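Local structure of aromatic-L-amino-acid decarboxylase (Catharanthus roseus, 6EEW) at the interface of chains A and B. The protein catalyses the pyridoxal phosphate-dependent decarboxylation of L-tryptophan to tryptamine and of 5-hydroxy-L-tryptophan to serotonin, working as a homodimer. Residues are numbered along the deposited sequence; one frame, centred on the assembly and turned at random. Chains: chain A/B, Aromatic-L-amino-acid decarboxylase.

The interface of chains A and B. Residues chain A 168-169, 172, 212, 367; chain B 169, 172, 212, 367.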
# COMPACT_ATOMS: atom_id res chain seq x y z
N SER A 168 -6.87 4.04 -6.22
CA SER A 168 -6.29 5.36 -6.39
C SER A 168 -4.88 5.28 -6.95
O SER A 168 -4.54 6.01 -7.89
CB SER A 168 -6.33 6.14 -5.07
OG SER A 168 -7.64 6.62 -4.82
N GLU A 169 -4.06 4.35 -6.45
CA GLU A 169 -2.69 4.30 -6.96
C GLU A 169 -2.61 3.59 -8.31
O GLU A 169 -1.72 3.91 -9.11
CB GLU A 169 -1.75 3.65 -5.92
CG GLU A 169 -2.09 2.25 -5.44
CD GLU A 169 -1.02 1.68 -4.47
OE1 GLU A 169 -0.22 2.48 -3.93
OE2 GLU A 169 -0.97 0.45 -4.26
N LEU A 172 -3.56 6.40 -10.56
CA LEU A 172 -2.45 7.35 -10.55
C LEU A 172 -1.31 6.87 -11.45
O LEU A 172 -0.76 7.65 -12.23
CB LEU A 172 -1.97 7.57 -9.12
CG LEU A 172 -0.77 8.48 -8.88
CD1 LEU A 172 -1.00 9.86 -9.46
CD2 LEU A 172 -0.45 8.57 -7.40
N LEU A 212 -2.72 15.01 -8.22
CA LEU A 212 -1.49 14.40 -7.75
C LEU A 212 -0.47 14.25 -8.87
O LEU A 212 0.74 14.35 -8.61
CB LEU A 212 -1.77 13.05 -7.11
CG LEU A 212 -2.61 13.11 -5.83
CD1 LEU A 212 -2.67 11.74 -5.18
CD2 LEU A 212 -2.01 14.13 -4.85
N ILE A 367 4.57 2.54 -7.31
CA ILE A 367 5.12 3.78 -6.78
C ILE A 367 6.34 3.50 -5.91
O ILE A 367 7.35 4.22 -5.98
CB ILE A 367 4.02 4.54 -6.04
CG1 ILE A 367 3.04 5.13 -7.07
CG2 ILE A 367 4.61 5.62 -5.14
CD1 ILE A 367 1.85 5.82 -6.48
N GLU B 169 5.86 6.54 -0.96
CA GLU B 169 4.62 7.29 -1.06
C GLU B 169 4.56 8.41 -0.03
O GLU B 169 3.98 9.47 -0.30
CB GLU B 169 3.41 6.36 -0.94
CG GLU B 169 3.24 5.64 0.37
CD GLU B 169 1.91 4.88 0.44
OE1 GLU B 169 1.10 5.03 -0.51
OE2 GLU B 169 1.67 4.15 1.43
N LEU B 172 6.49 11.07 -1.70
CA LEU B 172 5.67 11.62 -2.78
C LEU B 172 4.64 12.59 -2.23
O LEU B 172 4.41 13.66 -2.80
CB LEU B 172 4.99 10.48 -3.55
CG LEU B 172 4.00 10.76 -4.68
CD1 LEU B 172 4.61 11.64 -5.76
CD2 LEU B 172 3.55 9.44 -5.28
N LEU B 212 7.34 11.23 -10.59
CA LEU B 212 5.92 10.94 -10.45
C LEU B 212 5.12 12.21 -10.22
O LEU B 212 3.98 12.33 -10.69
CB LEU B 212 5.67 9.99 -9.29
CG LEU B 212 6.28 8.59 -9.30
CD1 LEU B 212 5.68 7.83 -8.15
CD2 LEU B 212 6.04 7.86 -10.61
N ILE B 367 -2.63 9.01 -0.49
CA ILE B 367 -3.01 9.00 -1.90
C ILE B 367 -4.43 8.46 -2.08
O ILE B 367 -5.24 9.03 -2.81
CB ILE B 367 -2.01 8.17 -2.72
CG1 ILE B 367 -0.68 8.91 -2.88
CG2 ILE B 367 -2.62 7.75 -4.06
CD1 ILE B 367 0.36 8.08 -3.61
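B:Ile367 turns its backbone carbonyl O toward A:Ser168, but the hydroxyl OG stands 3.9 Å from that O, too far for a hydrogen bond, and CB is at a similar distance. No N or O of one chain comes within bonding reach of the other in this patch, and the contact is apolar packing on the dimer two-fold. At its centre the two isoleucines meet tip to tip, A:Ile367 CD1 lying 3.9 Å from B:Ile367 CD1. Each side chain is extended (chi2 176° in both chains), which carries the delta-methyl away from its own backbone to this meeting point. The other branch, CG2, is anti to the backbone N and faces the partner's leucines: A:Ile367 CG2 is 3.9 Å from B:Leu212 CD1 and 4.0 Å from B:Leu172 CD2. B:Leu172 crosses the isoleucine at about a right angle, whereas B:Leu212 lies obliquely and also touches CG1. The twin arrangement differs slightly, with A:Leu172 CD2 nearest B:Ile367 CD1, at 3.9 Å, and A:Leu212 CD1 at 4.1 Å from B:Ile367 CG2. An alanine in place of A:Ile367 would probably open a gap against B:Leu172 CD2 and B:Leu212 CD1, where the isoleucine's CG2 and CG1 branches pack, and take from the B:Ile367 delta-methyl its tip-to-tip partner, leaving it A:Leu172. Beside the patch, A:Glu169 OE1 and B:Glu169 OE1 come within 4.5 Å; if both were ionised they would repel, so the proximity may raise the affinity of one for a proton. A:Ser168, A:Glu169 and A:Leu172 belong to helix 167-186 and A:Leu212 ends helix 206-212, while A:Ile367 sits in the loop after 3-10 helix 362-365, just before the tryptophan-pocket residues A:Thr369 and A:Gly370.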